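Local atomic coordinates of putative flagellar hook-associated protein (Vibrio parahaemolyticus, PDB entry 3PWX), a protein that probably serves as a structural component of the bacterial flagellum, as a hook-associated member of the flagellin family. Residues A91-E94 with E95-L99; I162-E166 with K167-N171; M194-I197 with G198-N202; E213-L216 with F217-V221. All coordinates share one frame; numbering follows the deposited sequence.

Contact 1 of 4, residues A91-E94 with E95-L99; sequences AQDE and EGHFL. With MG (magnesium ion), chain C.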
loop_
_atom_site.group_PDB
_atom_site.type_symbol
_atom_site.label_atom_id
_atom_site.label_comp_id
_atom_site.label_asym_id
_atom_site.label_seq_id
_atom_site.Cartn_x
_atom_site.Cartn_y
_atom_site.Cartn_z
ATOM N N ALA A 91 -6.744 -6.884 22.028
ATOM C CA ALA A 91 -5.308 -6.777 22.227
ATOM C C ALA A 91 -4.842 -5.350 22.006
ATOM O O ALA A 91 -5.380 -4.641 21.147
ATOM C CB ALA A 91 -4.587 -7.703 21.262
ATOM N N GLN A 92 -3.836 -4.957 22.780
ATOM C CA GLN A 92 -3.244 -3.650 22.690
ATOM C C GLN A 92 -1.763 -3.866 22.472
ATOM O O GLN A 92 -1.234 -4.931 22.841
ATOM C CB GLN A 92 -3.448 -2.861 23.993
ATOM C CG GLN A 92 -4.876 -2.523 24.285
ATOM C CD GLN A 92 -5.072 -2.018 25.700
ATOM O OE1 GLN A 92 -5.278 -2.814 26.604
ATOM N NE2 GLN A 92 -5.002 -0.714 25.902
ATOM N N ASP A 93 -1.086 -2.870 21.907
ATOM C CA ASP A 93 0.372 -2.906 21.852
ATOM C C ASP A 93 0.973 -2.326 23.149
ATOM O O ASP A 93 0.244 -2.029 24.102
ATOM C CB ASP A 93 0.918 -2.187 20.594
ATOM C CG ASP A 93 0.494 -0.733 20.517
ATOM O OD1 ASP A 93 0.403 -0.065 21.583
ATOM O OD2 ASP A 93 0.239 -0.269 19.379
ATOM N N GLU A 94 2.297 -2.186 23.167
ATOM C CA GLU A 94 3.053 -1.698 24.316
ATOM C C GLU A 94 2.766 -0.229 24.603
ATOM O O GLU A 94 2.888 0.198 25.749
ATOM C CB GLU A 94 4.565 -1.846 24.094
ATOM C CG GLU A 94 5.008 -3.020 23.222
ATOM C CD GLU A 94 4.878 -2.749 21.706
ATOM O OE1 GLU A 94 4.071 -3.467 21.072
ATOM O OE2 GLU A 94 5.575 -1.855 21.145
ATOM N N GLU A 95 2.413 0.537 23.569
ATOM C CA GLU A 95 1.986 1.941 23.757
ATOM C C GLU A 95 0.595 2.029 24.375
ATOM O O GLU A 95 0.247 3.047 24.945
ATOM C CB GLU A 95 1.964 2.709 22.439
ATOM C CG GLU A 95 2.907 2.185 21.343
ATOM C CD GLU A 95 2.523 2.727 19.964
ATOM O OE1 GLU A 95 1.985 1.940 19.123
ATOM O OE2 GLU A 95 2.736 3.962 19.750
ATOM N N GLY A 96 -0.197 0.961 24.272
ATOM C CA GLY A 96 -1.595 1.021 24.660
ATOM C C GLY A 96 -2.599 1.180 23.527
ATOM O O GLY A 96 -3.766 1.409 23.783
ATOM N N HIS A 97 -2.184 1.018 22.277
ATOM C CA HIS A 97 -3.133 1.132 21.187
ATOM C C HIS A 97 -3.891 -0.160 20.877
ATOM O O HIS A 97 -3.303 -1.255 20.938
ATOM C CB HIS A 97 -2.399 1.669 19.951
ATOM C CG HIS A 97 -1.854 3.046 20.160
ATOM N ND1 HIS A 97 -0.592 3.417 19.759
ATOM C CD2 HIS A 97 -2.395 4.140 20.759
ATOM C CE1 HIS A 97 -0.387 4.686 20.078
ATOM N NE2 HIS A 97 -1.459 5.139 20.695
ATOM N N PHE A 98 -5.183 -0.062 20.551
ATOM C CA PHE A 98 -5.942 -1.263 20.176
ATOM C C PHE A 98 -5.602 -1.773 18.778
ATOM O O PHE A 98 -5.902 -1.169 17.796
ATOM C CB PHE A 98 -7.446 -1.100 20.379
ATOM C CG PHE A 98 -7.835 -1.005 21.814
ATOM C CD1 PHE A 98 -7.991 -2.160 22.590
ATOM C CD2 PHE A 98 -7.979 0.234 22.417
ATOM C CE1 PHE A 98 -8.330 -2.061 23.966
ATOM C CE2 PHE A 98 -8.320 0.332 23.766
ATOM C CZ PHE A 98 -8.497 -0.804 24.543
ATOM N N LEU A 99 -4.969 -2.928 18.718
ATOM C CA LEU A 99 -4.501 -3.519 17.484
ATOM C C LEU A 99 -5.582 -3.682 16.415
ATOM O O LEU A 99 -5.323 -3.653 15.238
ATOM C CB LEU A 99 -3.933 -4.897 17.880
ATOM C CG LEU A 99 -2.401 -5.083 17.901
ATOM C CD1 LEU A 99 -1.585 -3.816 18.346
ATOM C CD2 LEU A 99 -1.992 -6.373 18.712
HETATM MG MG MG C . -2.045 7.275 21.173
HETATM O O HOH W 1 -0.656 6.875 22.421
HETATM O O HOH W 2 -3.172 6.634 22.727
HETATM O O HOH W 3 -3.908 7.087 19.764
#
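D93 OD1 accepts H97 N across the turn at 2.9 Å, from above its carboxylate plane. A weak bond from E95 N reaches the same oxygen. A chi1 of 59° puts the D93 carboxylate there, with CG between its own backbone N and carbonyl carbon. D93 to G96 is a type I beta turn, closed by G96 N to D93 O at 3.0 Å. G96 has a positive phi of 100°, which suits glycine. Beyond the turn the two arms run back antiparallel. D93 N donates to H97 O, L99 N donates to A91 O, and Q92 and F98 form a single beta bridge. Packing is tight here. L99 CD1 rests on D93 CB at 3.7 Å, and L99 CD2 meets A91 CB. The Q92 amide stacks on the F98 ring, the planes 7° apart, with CG over one face. Q92 NE2 donates to G96 O (3.2 Å) from above the carbonyl plane.

The solvent side carries the exposed E94 and E95. Toward the metal, H97 ND1 donates to E95 OE1, which probably helps set the ring's rotation. That bond probably also eases the like-charge contact of E95 OE1 with D93 OD2 (2.8 Å). H97 NE2 binds a magnesium ion at 2.3 Å, together with three waters.

The hairpin-like loop follows helix 71-89 and precedes strand 110-111. A91 and L99 lean on H43 of helix 7-61, and F98 pairs through its backbone with T105.

Contact 2 of 4, residues I162-E166 with K167-N171; sequences IAEFE and KPSPN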
loop_
_atom_site.group_PDB
_atom_site.type_symbol
_atom_site.label_atom_id
_atom_site.label_comp_id
_atom_site.label_asym_id
_atom_site.label_seq_id
_atom_site.Cartn_x
_atom_site.Cartn_y
_atom_site.Cartn_z
ATOM N N ILE A 162 -25.568 -21.079 24.782
ATOM C CA ILE A 162 -25.486 -21.186 26.240
ATOM C C ILE A 162 -26.868 -21.116 26.930
ATOM O O ILE A 162 -27.136 -21.831 27.879
ATOM C CB ILE A 162 -24.538 -20.086 26.804
ATOM C CG1 ILE A 162 -23.086 -20.387 26.395
ATOM C CG2 ILE A 162 -24.728 -19.934 28.330
ATOM C CD1 ILE A 162 -22.067 -19.334 26.714
ATOM N N ALA A 163 -27.729 -20.243 26.435
ATOM C CA ALA A 163 -29.102 -20.149 26.882
ATOM C C ALA A 163 -29.819 -21.454 26.549
ATOM O O ALA A 163 -30.443 -22.075 27.398
ATOM C CB ALA A 163 -29.785 -18.941 26.204
ATOM N N GLU A 164 -29.690 -21.906 25.317
ATOM C CA GLU A 164 -30.293 -23.163 24.900
ATOM C C GLU A 164 -29.733 -24.380 25.686
ATOM O O GLU A 164 -30.482 -25.329 25.995
ATOM C CB GLU A 164 -30.130 -23.303 23.394
ATOM C CG GLU A 164 -31.054 -24.253 22.689
ATOM C CD GLU A 164 -32.544 -23.944 22.832
ATOM O OE1 GLU A 164 -33.011 -22.807 22.598
ATOM O OE2 GLU A 164 -33.262 -24.897 23.149
ATOM N N PHE A 165 -28.434 -24.343 26.022
ATOM C CA PHE A 165 -27.839 -25.349 26.921
ATOM C C PHE A 165 -28.410 -25.322 28.342
ATOM O O PHE A 165 -28.490 -26.351 28.964
ATOM C CB PHE A 165 -26.323 -25.244 26.990
ATOM C CG PHE A 165 -25.611 -25.981 25.901
ATOM C CD1 PHE A 165 -24.271 -26.326 26.042
ATOM C CD2 PHE A 165 -26.265 -26.331 24.718
ATOM C CE1 PHE A 165 -23.592 -27.018 25.015
ATOM C CE2 PHE A 165 -25.599 -27.022 23.701
ATOM C CZ PHE A 165 -24.266 -27.367 23.853
ATOM N N GLU A 166 -28.781 -24.152 28.856
ATOM C CA GLU A 166 -29.288 -24.059 30.208
ATOM C C GLU A 166 -30.758 -24.519 30.304
ATOM O O GLU A 166 -31.132 -25.276 31.195
ATOM C CB GLU A 166 -29.149 -22.643 30.720
ATOM C CG GLU A 166 -27.780 -22.249 31.207
ATOM C CD GLU A 166 -27.753 -20.756 31.455
ATOM O OE1 GLU A 166 -26.954 -20.015 30.820
ATOM O OE2 GLU A 166 -28.610 -20.309 32.265
ATOM N N LYS A 167 -31.586 -24.039 29.386
ATOM C CA LYS A 167 -32.963 -24.454 29.339
ATOM C C LYS A 167 -33.327 -24.837 27.930
ATOM O O LYS A 167 -33.826 -24.010 27.182
ATOM C CB LYS A 167 -33.900 -23.345 29.827
ATOM C CG LYS A 167 -35.382 -23.784 29.836
ATOM C CD LYS A 167 -36.258 -22.881 30.698
ATOM C CE LYS A 167 -37.602 -23.542 30.995
ATOM N NZ LYS A 167 -38.455 -22.673 31.869
ATOM N N PRO A 168 -33.101 -26.103 27.564
ATOM C CA PRO A 168 -33.469 -26.522 26.215
ATOM C C PRO A 168 -34.900 -26.144 25.831
ATOM O O PRO A 168 -35.791 -26.133 26.682
ATOM C CB PRO A 168 -33.292 -28.039 26.255
ATOM C CG PRO A 168 -32.216 -28.255 27.281
ATOM C CD PRO A 168 -32.389 -27.161 28.311
ATOM N N SER A 169 -35.094 -25.823 24.560
ATOM C CA SER A 169 -36.397 -25.602 23.985
ATOM C C SER A 169 -36.528 -26.458 22.701
ATOM O O SER A 169 -35.621 -27.236 22.353
ATOM C CB SER A 169 -36.561 -24.126 23.682
ATOM O OG SER A 169 -35.929 -23.781 22.450
ATOM N N PRO A 170 -37.674 -26.352 22.001
ATOM C CA PRO A 170 -37.818 -27.155 20.764
ATOM C C PRO A 170 -36.773 -26.794 19.698
ATOM O O PRO A 170 -36.611 -27.513 18.689
ATOM C CB PRO A 170 -39.212 -26.770 20.261
ATOM C CG PRO A 170 -39.952 -26.224 21.475
ATOM C CD PRO A 170 -38.924 -25.662 22.398
ATOM N N ASN A 171 -36.081 -25.676 19.946
ATOM C CA ASN A 171 -35.087 -25.078 19.050
ATOM C C ASN A 171 -33.636 -25.408 19.332
ATOM O O ASN A 171 -32.713 -24.827 18.709
ATOM C CB ASN A 171 -35.253 -23.572 19.057
ATOM C CG ASN A 171 -35.810 -23.073 17.760
ATOM O OD1 ASN A 171 -35.071 -22.589 16.907
ATOM N ND2 ASN A 171 -37.118 -23.248 17.571
#
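The last helical bond runs almost straight from K167 N to A163 O (3.0 Å), and K167 is the first residue to leave helical angles. P168 follows and has no N-H to give. Its ring carbon CD instead packs against E164 O at 3.5 Å, and P168 CA makes a CA-H...O contact with the same oxygen.

The side chain that carries the contact is E164. CG lies opposite the backbone N (chi1 -160°), and the chain then bends at chi2 (59°), which brings the carboxylate past the helix end to S169. S169 OG donates to the syn lone pair of E164 OE2 at 3.0 Å. S169 N also donates to E164 OE2, modelled very short at 2.5 Å, so its exact length is doubtful.

This is the C-terminal end of helix 154-166 and the short linker to helix 172-223. One glutamate from the last turn apparently holds S169 by both backbone and side chain. S169 OG probably also accepts N171 N, two residues on, in an ST turn, although the place of N171 N is less certain. N171 sits at the N-cap position of the next helix.

E164 further touches F172 and E175 of helix 172-223. On another face of helix 154-166, F165 packs on R71 and I75 of helix 71-89, and E166 also touches I75.

Contact 3 of 4, residues M194-I197 with G198-N202; sequences MTEI and GGRHN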
loop_
_atom_site.group_PDB
_atom_site.type_symbol
_atom_site.label_atom_id
_atom_site.label_comp_id
_atom_site.label_asym_id
_atom_site.label_seq_id
_atom_site.Cartn_x
_atom_site.Cartn_y
_atom_site.Cartn_z
HETATM N N MSE A 194 -5.093 -14.563 8.165
HETATM C CA MSE A 194 -3.732 -15.004 8.471
HETATM C C MSE A 194 -3.046 -15.388 7.180
HETATM O O MSE A 194 -1.837 -15.218 7.029
HETATM C CB MSE A 194 -3.789 -16.217 9.441
HETATM C CG MSE A 194 -4.028 -15.892 10.945
HETATM SE SE MSE A 194 -4.369 -17.543 12.000
HETATM C CE MSE A 194 -2.493 -17.868 12.538
ATOM N N THR A 195 -3.806 -15.966 6.248
ATOM C CA THR A 195 -3.291 -16.185 4.900
ATOM C C THR A 195 -2.968 -14.826 4.280
ATOM O O THR A 195 -1.938 -14.657 3.633
ATOM C CB THR A 195 -4.310 -16.908 4.052
ATOM O OG1 THR A 195 -4.455 -18.253 4.538
ATOM C CG2 THR A 195 -3.841 -16.992 2.642
ATOM N N GLU A 196 -3.821 -13.824 4.515
ATOM C CA GLU A 196 -3.568 -12.528 3.945
ATOM C C GLU A 196 -2.338 -11.930 4.603
ATOM O O GLU A 196 -1.479 -11.422 3.930
ATOM C CB GLU A 196 -4.781 -11.625 4.051
ATOM C CG GLU A 196 -4.700 -10.472 3.098
ATOM C CD GLU A 196 -5.646 -9.312 3.431
ATOM O OE1 GLU A 196 -6.802 -9.570 3.842
ATOM O OE2 GLU A 196 -5.207 -8.137 3.226
ATOM N N ILE A 197 -2.191 -12.041 5.906
ATOM C CA ILE A 197 -0.947 -11.591 6.503
ATOM C C ILE A 197 0.312 -12.284 5.966
ATOM O O ILE A 197 1.351 -11.643 5.751
ATOM C CB ILE A 197 -0.991 -11.718 7.994
ATOM C CG1 ILE A 197 -1.714 -10.532 8.614
ATOM C CG2 ILE A 197 0.421 -11.844 8.561
ATOM C CD1 ILE A 197 -2.510 -10.857 9.877
ATOM N N GLY A 198 0.255 -13.586 5.751
ATOM C CA GLY A 198 1.419 -14.269 5.148
ATOM C C GLY A 198 1.784 -13.739 3.774
ATOM O O GLY A 198 2.921 -13.634 3.486
ATOM N N GLY A 199 0.819 -13.414 2.918
ATOM C CA GLY A 199 1.052 -12.750 1.647
ATOM C C GLY A 199 1.676 -11.368 1.844
ATOM O O GLY A 199 2.568 -10.967 1.078
ATOM N N ARG A 200 1.231 -10.613 2.852
ATOM C CA ARG A 200 1.924 -9.355 3.178
ATOM C C ARG A 200 3.406 -9.551 3.495
ATOM O O ARG A 200 4.270 -8.975 2.841
ATOM C CB ARG A 200 1.202 -8.586 4.267
ATOM C CG ARG A 200 -0.005 -7.813 3.667
ATOM C CD ARG A 200 -0.781 -7.119 4.797
ATOM N NE ARG A 200 -2.142 -6.804 4.412
ATOM C CZ ARG A 200 -3.038 -6.324 5.264
ATOM N NH1 ARG A 200 -2.704 -6.114 6.543
ATOM N NH2 ARG A 200 -4.276 -6.053 4.845
ATOM N N HIS A 201 3.699 -10.432 4.448
ATOM C CA HIS A 201 5.110 -10.861 4.687
ATOM C C HIS A 201 5.956 -11.127 3.449
ATOM O O HIS A 201 7.093 -10.681 3.397
ATOM C CB HIS A 201 5.163 -12.118 5.538
ATOM C CG HIS A 201 5.005 -11.856 6.997
ATOM N ND1 HIS A 201 5.779 -10.937 7.676
ATOM C CD2 HIS A 201 4.197 -12.435 7.925
ATOM C CE1 HIS A 201 5.432 -10.935 8.953
ATOM N NE2 HIS A 201 4.488 -11.849 9.131
ATOM N N ASN A 202 5.421 -11.910 2.509
ATOM C CA ASN A 202 6.122 -12.182 1.265
ATOM C C ASN A 202 6.381 -10.960 0.378
ATOM O O ASN A 202 7.452 -10.799 -0.196
ATOM C CB ASN A 202 5.416 -13.309 0.503
ATOM C CG ASN A 202 5.491 -14.626 1.263
ATOM O OD1 ASN A 202 6.387 -14.806 2.102
ATOM N ND2 ASN A 202 4.547 -15.533 1.011
#
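E196 OE2 meets R200 NH2 at 2.8 Å in a salt bridge across one turn of helix. The N-H is poorly aimed, at 121°, so the hydrogen bond in it is weak. The carboxylate and guanidinium planes stand 84° apart, so they do not form a coplanar two-point pair. E196 gets there with CG opposite its backbone N (chi1 -161°) and an extended chain. R200 is extended from CG to NE and reaches back toward it. E196 OE2 also has a long, weak ion pair with K132 of the second subunit. R200 NH1 is held by N139 O, which probably fixes the other end of the guanidinium.

One residue further round, I197 and H201 lie side by side and point the same way. I197 CG2 touches H201 CD2 at 3.9 Å. H201 NE2 hydrogen-bonds E41 OE1 of helix 7-61. M194, a selenomethionine, packs on L44 and D45 of that helix.

The backbone bonds are regular: G198 N to M194 O, G199 N to T195 O, R200 N to E196 O and H201 N to I197 O. Such i to i+4 pairing is the mark of an alpha helix, here helix 172-223 packed lengthwise on helix 7-61.

Contact 4 of 4, residues E213-L216 with F217-V221; sequences ENKL and FVDKV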
loop_
_atom_site.group_PDB
_atom_site.type_symbol
_atom_site.label_atom_id
_atom_site.label_comp_id
_atom_site.label_asym_id
_atom_site.label_seq_id
_atom_site.Cartn_x
_atom_site.Cartn_y
_atom_site.Cartn_z
ATOM N N GLU A 213 19.823 -5.277 -2.617
ATOM C CA GLU A 213 20.569 -5.087 -3.874
ATOM C C GLU A 213 20.950 -3.618 -4.042
ATOM O O GLU A 213 22.117 -3.268 -4.175
ATOM C CB GLU A 213 19.737 -5.483 -5.090
ATOM C CG GLU A 213 18.984 -6.793 -4.974
ATOM C CD GLU A 213 18.914 -7.560 -6.296
ATOM O OE1 GLU A 213 18.731 -8.790 -6.235
ATOM O OE2 GLU A 213 19.075 -6.960 -7.394
ATOM N N ASN A 214 19.939 -2.763 -4.045
ATOM C CA ASN A 214 20.127 -1.339 -4.191
ATOM C C ASN A 214 21.223 -0.792 -3.317
ATOM O O ASN A 214 22.068 -0.058 -3.803
ATOM C CB ASN A 214 18.842 -0.624 -3.849
ATOM C CG ASN A 214 18.285 0.102 -5.010
ATOM O OD1 ASN A 214 17.415 -0.417 -5.711
ATOM N ND2 ASN A 214 18.775 1.308 -5.238
ATOM N N LYS A 215 21.195 -1.156 -2.034
ATOM C CA LYS A 215 22.258 -0.803 -1.091
ATOM C C LYS A 215 23.634 -1.358 -1.491
ATOM O O LYS A 215 24.655 -0.747 -1.192
ATOM C CB LYS A 215 21.917 -1.260 0.331
ATOM C CG LYS A 215 22.413 -0.298 1.392
ATOM C CD LYS A 215 22.168 -0.746 2.820
ATOM C CE LYS A 215 23.047 -1.925 3.218
ATOM N NZ LYS A 215 24.499 -1.819 2.862
ATOM N N LEU A 216 23.672 -2.510 -2.147
ATOM C CA LEU A 216 24.946 -2.967 -2.706
ATOM C C LEU A 216 25.536 -1.979 -3.677
ATOM O O LEU A 216 26.675 -1.540 -3.498
ATOM C CB LEU A 216 24.824 -4.298 -3.427
ATOM C CG LEU A 216 25.602 -5.405 -2.752
ATOM C CD1 LEU A 216 25.181 -6.745 -3.365
ATOM C CD2 LEU A 216 27.112 -5.159 -2.839
ATOM N N PHE A 217 24.757 -1.656 -4.713
ATOM C CA PHE A 217 25.249 -0.855 -5.820
ATOM C C PHE A 217 25.717 0.398 -5.201
ATOM O O PHE A 217 26.823 0.809 -5.483
ATOM C CB PHE A 217 24.192 -0.573 -6.891
ATOM C CG PHE A 217 23.569 -1.814 -7.467
ATOM C CD1 PHE A 217 24.353 -2.772 -8.147
ATOM C CD2 PHE A 217 22.191 -2.065 -7.311
ATOM C CE1 PHE A 217 23.775 -3.940 -8.650
ATOM C CE2 PHE A 217 21.609 -3.239 -7.839
ATOM C CZ PHE A 217 22.406 -4.165 -8.498
ATOM N N VAL A 218 24.902 0.954 -4.300
ATOM C CA VAL A 218 25.251 2.174 -3.576
ATOM C C VAL A 218 26.546 2.068 -2.777
ATOM O O VAL A 218 27.400 2.901 -2.965
ATOM C CB VAL A 218 24.070 2.770 -2.744
ATOM C CG1 VAL A 218 24.470 4.079 -2.037
ATOM C CG2 VAL A 218 22.870 3.062 -3.651
ATOM N N ASP A 219 26.712 1.074 -1.904
ATOM C CA ASP A 219 28.013 0.875 -1.227
ATOM C C ASP A 219 29.215 0.743 -2.186
ATOM O O ASP A 219 30.265 1.335 -1.917
ATOM C CB ASP A 219 28.030 -0.342 -0.314
ATOM C CG ASP A 219 27.139 -0.209 0.902
ATOM O OD1 ASP A 219 26.961 0.891 1.464
ATOM O OD2 ASP A 219 26.612 -1.279 1.320
ATOM N N LYS A 220 29.066 -0.025 -3.273
ATOM C CA LYS A 220 30.135 -0.216 -4.249
ATOM C C LYS A 220 30.569 1.090 -4.921
ATOM O O LYS A 220 31.728 1.482 -4.828
ATOM C CB LYS A 220 29.722 -1.205 -5.326
ATOM C CG LYS A 220 30.817 -1.444 -6.326
ATOM C CD LYS A 220 30.286 -1.367 -7.737
ATOM C CE LYS A 220 31.424 -1.073 -8.703
ATOM N NZ LYS A 220 31.396 -1.984 -9.885
ATOM N N VAL A 221 29.633 1.747 -5.603
ATOM C CA VAL A 221 29.865 3.041 -6.229
ATOM C C VAL A 221 30.407 4.034 -5.206
ATOM O O VAL A 221 31.273 4.861 -5.539
ATOM C CB VAL A 221 28.588 3.600 -6.942
ATOM C CG1 VAL A 221 28.847 4.970 -7.560
ATOM C CG2 VAL A 221 28.075 2.618 -8.025
#
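This is about two and a half turns of the long helix 172-223, close to its C-terminal end, and its side chains meet at a spacing of four residues. The clearest pair is K215 with D219. K215 NZ forms a salt bridge with D219 OD2 at 2.7 Å. The lysine chain bends at chi3 and chi4 (71° and 47°), which curls its end along the helix to the aspartate. The carboxylate of D219 has a second partner: OD1 hydrogen-bonds N20 ND2 of helix 7-61. With a partner on each oxygen, rotation of the carboxylate is probably limited and its charged form favoured.

The helix belongs to the long helical bundle of this flagellin-family chain, and here it lies along helix 7-61. N214 touches E19 and I23 of that helix, while K215 and V218 touch N20. Of these, V218 is the buried residue. Its CG2 comes to 3.2 Å from N214 O, the carbonyl that also takes V218 N.

F217 lies on another, exposed side. Its ring swings back along the helix toward E213, and CE2 comes to 4.0 Å from E213 CB. F217 CD2 is 3.4 Å from E213 O, an oblique approach to the ring. That oxygen also accepts F217 N at 3.1 Å.

The remaining backbone bonds keep the same i to i+4 pattern. D219 N donates to K215 O at 2.8 Å, and K220 N donates to L216 O. K220 CB sits near L216 O at 3.6 Å, while the rest of that lysine chain leads away from the 213-216 segment.

The four contacts follow one another along the chain, none nested in another. Contact 1 lies in the loop between helix 71-89 and strand 110-111. Contact 2 ends helix 154-166 and leads into helix 172-223, which holds contacts 3 and 4. Centres of contacts 3 and 4 lie about 29 Å apart on that helix. Contacts 2 and 4 are about 68 Å apart between centres, on opposite sides of the chain's centre, so together they mark out a long, rod-like molecule. Contact 1 is about 21 Å from contact 3 between centres, and the two do not touch. Helix 7-61 is a shared partner of contacts 1, 3 and 4, so it runs past three of the four.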